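Local coordinates for protein neural-cadherin (Drosophila melanogaster, PDB 3UBF) that mediates calcium-dependent, preferentially homophilic adhesion between cells as a neural cadherin, this chain being a run of three extracellular cadherin domains, at residues L111-V116 with F128-R133; I141-V146 with V181-Q186. All blocks are in the same frame, centred on the assembly; numbering follows the deposited sequence.

Interaction 1: L111-V116 with F128-R133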
ATOM      1  N   LEU A 111      -8.681  -8.557  -1.804  1.00 33.99           N
ATOM      2  CA  LEU A 111      -7.594  -9.506  -1.943  1.00 33.52           C
ATOM      3  C   LEU A 111      -8.093 -10.831  -1.397  1.00 34.70           C
ATOM      4  O   LEU A 111      -8.895 -10.841  -0.451  1.00 36.08           O
ATOM      5  CB  LEU A 111      -6.342  -9.031  -1.189  1.00 33.53           C
ATOM      6  CG  LEU A 111      -5.644  -7.808  -1.815  1.00 33.28           C
ATOM      7  CD1 LEU A 111      -4.503  -7.351  -0.924  1.00 33.60           C
ATOM      8  CD2 LEU A 111      -5.151  -8.062  -3.233  1.00 30.80           C
ATOM      9  N   PRO A 112      -7.648 -11.958  -1.987  1.00 34.58           N
ATOM     10  CA  PRO A 112      -6.719 -12.074  -3.118  1.00 33.79           C
ATOM     11  C   PRO A 112      -7.303 -11.560  -4.432  1.00 33.57           C
ATOM     12  O   PRO A 112      -8.530 -11.520  -4.611  1.00 34.67           O
ATOM     13  CB  PRO A 112      -6.464 -13.585  -3.223  1.00 33.95           C
ATOM     14  CG  PRO A 112      -6.875 -14.146  -1.906  1.00 35.49           C
ATOM     15  CD  PRO A 112      -8.014 -13.283  -1.454  1.00 35.91           C
ATOM     16  N   MET A 113      -6.410 -11.169  -5.330  1.00 32.59           N
ATOM     17  CA  MET A 113      -6.766 -10.649  -6.632  1.00 32.29           C
ATOM     18  C   MET A 113      -7.585 -11.638  -7.447  1.00 32.41           C
ATOM     19  O   MET A 113      -7.148 -12.761  -7.702  1.00 32.30           O
ATOM     20  CB  MET A 113      -5.497 -10.272  -7.387  1.00 31.63           C
ATOM     21  CG  MET A 113      -4.849  -8.986  -6.897  1.00 32.32           C
ATOM     22  SD  MET A 113      -3.217  -8.762  -7.631  1.00 34.13           S
ATOM     23  CE  MET A 113      -2.697  -7.316  -6.710  1.00 33.32           C
ATOM     24  N   GLN A 114      -8.778 -11.207  -7.845  1.00 32.65           N
ATOM     25  CA  GLN A 114      -9.683 -12.051  -8.604  1.00 33.07           C
ATOM     26  C   GLN A 114     -10.267 -11.310  -9.801  1.00 33.31           C
ATOM     27  O   GLN A 114     -10.642 -10.153  -9.703  1.00 34.09           O
ATOM     28  CB  GLN A 114     -10.787 -12.610  -7.707  1.00 33.88           C
ATOM     29  CG  GLN A 114     -10.265 -13.663  -6.756  1.00 33.58           C
ATOM     30  CD  GLN A 114     -11.316 -14.338  -5.908  1.00 34.20           C
ATOM     31  OE1 GLN A 114     -10.980 -15.202  -5.105  1.00 34.67           O
ATOM     32  NE2 GLN A 114     -12.585 -13.952  -6.065  1.00 34.10           N
ATOM     33  N   ALA A 115     -10.300 -11.996 -10.934  1.00 33.23           N
ATOM     34  CA  ALA A 115     -10.886 -11.500 -12.152  1.00 33.41           C
ATOM     35  C   ALA A 115     -11.589 -12.662 -12.840  1.00 34.39           C
ATOM     36  O   ALA A 115     -11.449 -13.826 -12.443  1.00 34.67           O
ATOM     37  CB  ALA A 115      -9.815 -10.945 -13.056  1.00 32.54           C
ATOM     38  N   VAL A 116     -12.352 -12.334 -13.877  1.00 35.01           N
ATOM     39  CA  VAL A 116     -12.864 -13.329 -14.815  1.00 35.22           C
ATOM     40  C   VAL A 116     -12.386 -12.963 -16.211  1.00 35.05           C
ATOM     41  O   VAL A 116     -12.089 -11.795 -16.490  1.00 34.90           O
ATOM     42  CB  VAL A 116     -14.395 -13.388 -14.804  1.00 36.38           C
ATOM     43  CG1 VAL A 116     -14.890 -14.047 -13.517  1.00 36.60           C
ATOM     44  CG2 VAL A 116     -14.993 -11.984 -14.989  1.00 36.11           C
ATOM     45  N   PHE A 128      -7.928  -7.192 -15.957  1.00 35.52           N
ATOM     46  CA  PHE A 128      -7.707  -6.629 -14.616  1.00 35.86           C
ATOM     47  C   PHE A 128      -6.567  -5.640 -14.671  1.00 36.24           C
ATOM     48  O   PHE A 128      -5.653  -5.769 -15.487  1.00 36.33           O
ATOM     49  CB  PHE A 128      -7.267  -7.880 -13.852  1.00 35.31           C
ATOM     50  CG  PHE A 128      -7.177  -7.682 -12.366  1.00 35.12           C
ATOM     51  CD1 PHE A 128      -8.318  -7.777 -11.567  1.00 35.96           C
ATOM     52  CD2 PHE A 128      -5.956  -7.438 -11.763  1.00 34.05           C
ATOM     53  CE1 PHE A 128      -8.245  -7.609 -10.191  1.00 35.40           C
ATOM     54  CE2 PHE A 128      -5.870  -7.285 -10.391  1.00 35.63           C
ATOM     55  CZ  PHE A 128      -7.020  -7.361  -9.602  1.00 35.40           C
ATOM     56  N   THR A 129      -6.617  -4.663 -13.771  1.00 36.56           N
ATOM     57  CA  THR A 129      -5.620  -3.612 -13.701  1.00 36.84           C
ATOM     58  C   THR A 129      -4.946  -3.686 -12.341  1.00 36.73           C
ATOM     59  O   THR A 129      -5.550  -3.340 -11.313  1.00 37.09           O
ATOM     60  CB  THR A 129      -6.276  -2.229 -13.880  1.00 37.93           C
ATOM     61  OG1 THR A 129      -7.007  -2.212 -15.110  1.00 39.42           O
ATOM     62  CG2 THR A 129      -5.240  -1.119 -13.906  1.00 37.53           C
ATOM     63  N   LEU A 130      -3.702  -4.152 -12.335  1.00 36.00           N
ATOM     64  CA  LEU A 130      -2.885  -4.105 -11.134  1.00 36.06           C
ATOM     65  C   LEU A 130      -2.667  -2.660 -10.734  1.00 36.82           C
ATOM     66  O   LEU A 130      -2.362  -1.822 -11.590  1.00 37.19           O
ATOM     67  CB  LEU A 130      -1.533  -4.770 -11.377  1.00 35.64           C
ATOM     68  CG  LEU A 130      -1.568  -6.214 -11.871  1.00 35.39           C
ATOM     69  CD1 LEU A 130      -0.165  -6.607 -12.271  1.00 34.51           C
ATOM     70  CD2 LEU A 130      -2.153  -7.163 -10.796  1.00 33.52           C
ATOM     71  N   GLN A 131      -2.858  -2.363  -9.448  1.00 37.04           N
ATOM     72  CA  GLN A 131      -2.598  -1.022  -8.924  1.00 38.41           C
ATOM     73  C   GLN A 131      -1.848  -1.146  -7.628  1.00 38.26           C
ATOM     74  O   GLN A 131      -2.391  -1.630  -6.638  1.00 38.76           O
ATOM     75  CB  GLN A 131      -3.888  -0.238  -8.692  1.00 39.08           C
ATOM     76  CG  GLN A 131      -4.676   0.066  -9.961  1.00 43.11           C
ATOM     77  CD  GLN A 131      -6.169   0.246  -9.695  1.00 48.50           C
ATOM     78  OE1 GLN A 131      -6.573   1.135  -8.930  1.00 51.04           O
ATOM     79  NE2 GLN A 131      -6.997  -0.612 -10.313  1.00 48.41           N
ATOM     80  N   ALA A 132      -0.583  -0.738  -7.650  1.00 38.20           N
ATOM     81  CA  ALA A 132       0.206  -0.616  -6.441  1.00 37.75           C
ATOM     82  C   ALA A 132       0.430   0.862  -6.130  1.00 38.74           C
ATOM     83  O   ALA A 132       0.356   1.719  -7.013  1.00 39.37           O
ATOM     84  CB  ALA A 132       1.523  -1.325  -6.614  1.00 37.61           C
ATOM     85  N   ARG A 133       0.701   1.151  -4.866  1.00 39.08           N
ATOM     86  CA  ARG A 133       1.021   2.488  -4.423  1.00 40.12           C
ATOM     87  C   ARG A 133       2.381   2.453  -3.761  1.00 39.94           C
ATOM     88  O   ARG A 133       2.637   1.599  -2.905  1.00 40.21           O
ATOM     89  CB  ARG A 133      -0.032   2.958  -3.423  1.00 41.07           C
ATOM     90  CG  ARG A 133       0.209   4.321  -2.824  1.00 44.26           C
ATOM     91  CD  ARG A 133      -0.837   4.606  -1.746  1.00 48.67           C
ATOM     92  NE  ARG A 133      -2.182   4.757  -2.309  1.00 51.06           N
ATOM     93  CZ  ARG A 133      -3.315   4.516  -1.646  1.00 52.03           C
ATOM     94  NH1 ARG A 133      -4.492   4.691  -2.247  1.00 51.13           N
ATOM     95  NH2 ARG A 133      -3.273   4.086  -0.388  1.00 52.42           N
TER
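Met113, Ala115 and the carbonyl of Gln114 meet the Phe128 ring obliquely, with no hydrogen bond from one segment to the other. The apolar contacts carry most of the pairing. Met113 CG touches the ring's far atom, Phe128 CZ, at 3.8 Å, and Ala115 CB touches Phe128 CD1, nearer its root, also at 3.8 Å. Phe128 CG is anti to its own backbone N (chi1 -170°). The Met113 and Phe128 side chains cross at about a right angle. The Met113 chain runs extended beyond CG and brings SD to 3.7 Å from Leu130 CD2. That same methyl lies in the plane of the Phe128 ring, at its edge.

The sulfur adds a Met-aromatic contact: Met113 SD is 5.3 Å from the centroid of the Phe128 ring and 66° off its normal, an oblique approach. One polar atom comes near the aromatic group, Gln114 O, 3.5 Å from Phe128 CE1.

Backbone hydrogen bonding goes to other strands. Met113 and Ala115 pair with Ser204 in one sheet, whereas Phe128 bonds with Val163 in the other sheet, and Leu130 with Gly161 beside it. The contact therefore spans the two sheets of the beta-sandwich in the middle cadherin domain, and Leu203 and Val181 add to the same interior. Because a thioether chain, a methyl group and a flat ring meet here without directional bonds, the sheets are joined at this point by shape and dispersion.

Interaction 2: I141-V146 with V181-Q186. With ZN (zinc ion), chain C; ZN (zinc ion), chain G.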
ATOM      1  N   ILE A 141       7.023   2.841 -10.512  1.00 41.87           N
ATOM      2  CA  ILE A 141       6.953   1.404 -10.353  1.00 40.89           C
ATOM      3  C   ILE A 141       6.645   0.700 -11.666  1.00 40.58           C
ATOM      4  O   ILE A 141       5.965   1.255 -12.548  1.00 40.88           O
ATOM      5  CB  ILE A 141       5.923   0.988  -9.268  1.00 40.27           C
ATOM      6  CG1 ILE A 141       4.503   1.406  -9.661  1.00 40.36           C
ATOM      7  CG2 ILE A 141       6.319   1.535  -7.893  1.00 40.14           C
ATOM      8  CD1 ILE A 141       3.445   1.035  -8.618  1.00 41.80           C
ATOM      9  N   HIS A 142       7.172  -0.513 -11.799  1.00 39.76           N
ATOM     10  CA  HIS A 142       6.884  -1.352 -12.954  1.00 39.18           C
ATOM     11  C   HIS A 142       6.204  -2.628 -12.495  1.00 37.49           C
ATOM     12  O   HIS A 142       6.666  -3.291 -11.565  1.00 37.37           O
ATOM     13  CB  HIS A 142       8.149  -1.710 -13.732  1.00 40.35           C
ATOM     14  CG  HIS A 142       8.786  -0.555 -14.430  1.00 43.70           C
ATOM     15  ND1 HIS A 142       9.966  -0.677 -15.130  1.00 47.18           N
ATOM     16  CD2 HIS A 142       8.434   0.751 -14.513  1.00 46.84           C
ATOM     17  CE1 HIS A 142      10.306   0.500 -15.629  1.00 49.16           C
ATOM     18  NE2 HIS A 142       9.395   1.386 -15.266  1.00 48.67           N
ATOM     19  N   TYR A 143       5.104  -2.964 -13.153  1.00 36.38           N
ATOM     20  CA  TYR A 143       4.407  -4.202 -12.895  1.00 35.06           C
ATOM     21  C   TYR A 143       4.914  -5.283 -13.829  1.00 35.69           C
ATOM     22  O   TYR A 143       5.181  -5.023 -14.996  1.00 36.70           O
ATOM     23  CB  TYR A 143       2.915  -4.013 -13.123  1.00 34.03           C
ATOM     24  CG  TYR A 143       2.285  -2.897 -12.330  1.00 33.14           C
ATOM     25  CD1 TYR A 143       2.260  -1.594 -12.827  1.00 32.95           C
ATOM     26  CD2 TYR A 143       1.694  -3.143 -11.092  1.00 30.89           C
ATOM     27  CE1 TYR A 143       1.670  -0.572 -12.117  1.00 32.68           C
ATOM     28  CE2 TYR A 143       1.099  -2.123 -10.380  1.00 30.43           C
ATOM     29  CZ  TYR A 143       1.099  -0.846 -10.901  1.00 32.53           C
ATOM     30  OH  TYR A 143       0.521   0.175 -10.201  1.00 37.84           O
ATOM     31  N   PHE A 144       5.040  -6.500 -13.320  1.00 35.84           N
ATOM     32  CA  PHE A 144       5.415  -7.636 -14.163  1.00 36.54           C
ATOM     33  C   PHE A 144       4.979  -8.962 -13.571  1.00 36.24           C
ATOM     34  O   PHE A 144       4.661  -9.051 -12.385  1.00 35.90           O
ATOM     35  CB  PHE A 144       6.919  -7.647 -14.461  1.00 37.62           C
ATOM     36  CG  PHE A 144       7.790  -7.647 -13.239  1.00 37.80           C
ATOM     37  CD1 PHE A 144       8.225  -8.838 -12.676  1.00 37.67           C
ATOM     38  CD2 PHE A 144       8.218  -6.447 -12.676  1.00 39.39           C
ATOM     39  CE1 PHE A 144       9.055  -8.840 -11.550  1.00 39.20           C
ATOM     40  CE2 PHE A 144       9.058  -6.434 -11.553  1.00 39.08           C
ATOM     41  CZ  PHE A 144       9.470  -7.633 -10.985  1.00 39.19           C
ATOM     42  N   ILE A 145       4.967  -9.988 -14.415  1.00 37.06           N
ATOM     43  CA  ILE A 145       4.583 -11.341 -14.010  1.00 37.34           C
ATOM     44  C   ILE A 145       5.826 -12.100 -13.578  1.00 38.43           C
ATOM     45  O   ILE A 145       6.778 -12.202 -14.354  1.00 40.00           O
ATOM     46  CB  ILE A 145       3.900 -12.092 -15.189  1.00 37.25           C
ATOM     47  CG1 ILE A 145       2.556 -11.447 -15.520  1.00 36.79           C
ATOM     48  CG2 ILE A 145       3.728 -13.577 -14.876  1.00 37.42           C
ATOM     49  CD1 ILE A 145       2.079 -11.714 -16.919  1.00 36.79           C
ATOM     50  N   VAL A 146       5.817 -12.639 -12.360  1.00 38.70           N
ATOM     51  CA  VAL A 146       6.944 -13.441 -11.888  1.00 40.35           C
ATOM     52  C   VAL A 146       6.728 -14.932 -12.113  1.00 41.15           C
ATOM     53  O   VAL A 146       7.681 -15.702 -12.132  1.00 42.70           O
ATOM     54  CB  VAL A 146       7.352 -13.138 -10.406  1.00 40.65           C
ATOM     55  CG1 VAL A 146       7.195 -11.666 -10.091  1.00 39.78           C
ATOM     56  CG2 VAL A 146       6.568 -13.972  -9.417  1.00 40.73           C
ATOM     57  N   VAL A 181       2.095 -11.826  -9.694  1.00 35.62           N
ATOM     58  CA  VAL A 181       2.411 -10.494 -10.184  1.00 35.90           C
ATOM     59  C   VAL A 181       3.125  -9.712  -9.095  1.00 36.71           C
ATOM     60  O   VAL A 181       3.015 -10.032  -7.906  1.00 37.12           O
ATOM     61  CB  VAL A 181       1.135  -9.739 -10.598  1.00 35.81           C
ATOM     62  CG1 VAL A 181       0.493 -10.370 -11.847  1.00 35.59           C
ATOM     63  CG2 VAL A 181       0.136  -9.698  -9.433  1.00 36.31           C
ATOM     64  N   LYS A 182       3.853  -8.681  -9.498  1.00 37.24           N
ATOM     65  CA  LYS A 182       4.714  -7.959  -8.589  1.00 38.05           C
ATOM     66  C   LYS A 182       4.843  -6.577  -9.180  1.00 38.30           C
ATOM     67  O   LYS A 182       4.797  -6.421 -10.401  1.00 37.81           O
ATOM     68  CB  LYS A 182       6.071  -8.647  -8.583  1.00 39.09           C
ATOM     69  CG  LYS A 182       7.031  -8.313  -7.465  1.00 41.94           C
ATOM     70  CD  LYS A 182       8.361  -9.010  -7.781  1.00 45.90           C
ATOM     71  CE  LYS A 182       9.442  -8.714  -6.772  1.00 49.61           C
ATOM     72  NZ  LYS A 182       9.275  -9.523  -5.530  1.00 51.78           N
ATOM     73  N   ALA A 183       4.975  -5.574  -8.321  1.00 38.85           N
ATOM     74  CA  ALA A 183       5.314  -4.237  -8.780  1.00 40.09           C
ATOM     75  C   ALA A 183       6.634  -3.867  -8.138  1.00 41.87           C
ATOM     76  O   ALA A 183       6.832  -4.076  -6.943  1.00 42.42           O
ATOM     77  CB  ALA A 183       4.243  -3.244  -8.421  1.00 39.55           C
ATOM     78  N   GLU A 184       7.554  -3.356  -8.939  1.00 43.24           N
ATOM     79  CA  GLU A 184       8.889  -3.092  -8.457  1.00 45.03           C
ATOM     80  C   GLU A 184       9.214  -1.633  -8.648  1.00 46.65           C
ATOM     81  O   GLU A 184       8.833  -1.007  -9.642  1.00 46.83           O
ATOM     82  CB  GLU A 184       9.939  -3.979  -9.141  1.00 45.53           C
ATOM     83  CG  GLU A 184      11.336  -3.854  -8.522  1.00 47.78           C
ATOM     84  CD  GLU A 184      12.373  -4.789  -9.132  1.00 49.51           C
ATOM     85  OE1 GLU A 184      12.019  -5.916  -9.520  1.00 49.17           O
ATOM     86  OE2 GLU A 184      13.560  -4.400  -9.209  1.00 52.43           O
ATOM     87  N   ASP A 185       9.936  -1.117  -7.669  1.00 48.39           N
ATOM     88  CA  ASP A 185      10.344   0.256  -7.601  1.00 50.49           C
ATOM     89  C   ASP A 185      11.570   0.474  -8.475  1.00 52.65           C
ATOM     90  O   ASP A 185      12.491  -0.343  -8.468  1.00 53.18           O
ATOM     91  CB  ASP A 185      10.715   0.542  -6.156  1.00 51.49           C
ATOM     92  CG  ASP A 185      10.638   1.978  -5.827  1.00 52.49           C
ATOM     93  OD1 ASP A 185      10.575   2.796  -6.772  1.00 58.28           O
ATOM     94  OD2 ASP A 185      10.608   2.287  -4.633  1.00 48.65           O
ATOM     95  N   GLN A 186      11.582   1.585  -9.208  1.00 54.42           N
ATOM     96  CA  GLN A 186      12.711   1.954 -10.058  1.00 57.42           C
ATOM     97  C   GLN A 186      13.678   2.848  -9.289  1.00 59.94           C
ATOM     98  O   GLN A 186      14.688   3.315  -9.834  1.00 62.08           O
ATOM     99  CB  GLN A 186      12.221   2.662 -11.328  1.00 58.07           C
ATOM    100  CG  GLN A 186      11.186   1.875 -12.123  1.00 56.94           C
ATOM    101  CD  GLN A 186      11.738   0.557 -12.640  1.00 58.14           C
ATOM    102  OE1 GLN A 186      12.577   0.543 -13.541  1.00 60.75           O
ATOM    103  NE2 GLN A 186      11.276  -0.559 -12.065  1.00 55.63           N
TER
HETATM  104 ZN    ZN C   2      10.351  -2.666 -16.000  1.00 51.51          ZN
HETATM  105 ZN    ZN G   6       9.461   3.192  -3.730  1.00 49.46          ZN
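His142 and Glu184 form an antiparallel hydrogen-bonded pair in which each backbone N-H is taken by the other's carbonyl, His142 N to Glu184 O and Glu184 N to His142 O, both 2.8 Å. Phe144 and Lys182 repeat the pattern: Phe144 N gives Lys182 O a bond of 2.9 Å, and the return bond from Lys182 N to Phe144 O has an angle of 137° at the hydrogen. CA-H...O contacts add to these carbonyls, Ala183 CA standing 3.2 Å from His142 O. Glu184 O also receives a weak bond from Gln186 NE2. The chain of Gln186, bent at chi2 (-62°), puts CD over the centre of one face of the His142 imidazole; the amide and ring planes are 18° apart. His142 ND1 is occupied by a zinc ion at 2.2 Å, a site it shares with Glu158.

These are neighbouring strands of the mixed sheet of a cadherin beta-sandwich, 141-149 at its edge. Tyr143, Ala183 and Ile141 face the interior, where Ala183 CB touches Tyr143 CD2 (3.7 Å) and Tyr143 OH is hydrogen-bonded to Ala132 N. Asp185 OD2 binds a second zinc ion with Asp134 and His139, and its OD1 accepts Asn187 N.

On the other face Lys182 O sits over one face of the Phe144 ring, offset toward the rim. Phe144 CZ lies 3.7 Å from Lys182 CD, and Glu184 OE1 approaches CZ at the ring edge, near its plane (3.4 Å). An alanine here would probably leave Lys182 CD, Glu184 CB and Glu184 OE1 without the ring they pack against, and the two chains freer to turn. Lys182 NZ has a weak hydrogen bond to Glu200.

How the interactions relate
From the N terminus, interaction 1 comes first: 111-116 meets 128-133, joining one sheet of the middle cadherin domain to the other, and closes the shorter loop, of 11 residues. The chain then continues into 141-146, and interaction 2 closes a longer loop when 181-186 returns alongside it within a single sheet. The two contacts run in series, neither nesting nor crossing. Strands 113-117 and 141-149 are the outermost strands of the same mixed sheet, and 126-133, in the facing sheet, contacts residues of both. Leu130 CB packs against Tyr143 CD2 and Ala132 O lies near Ile141 CD1; these contacts join the two interactions within the domain's interior.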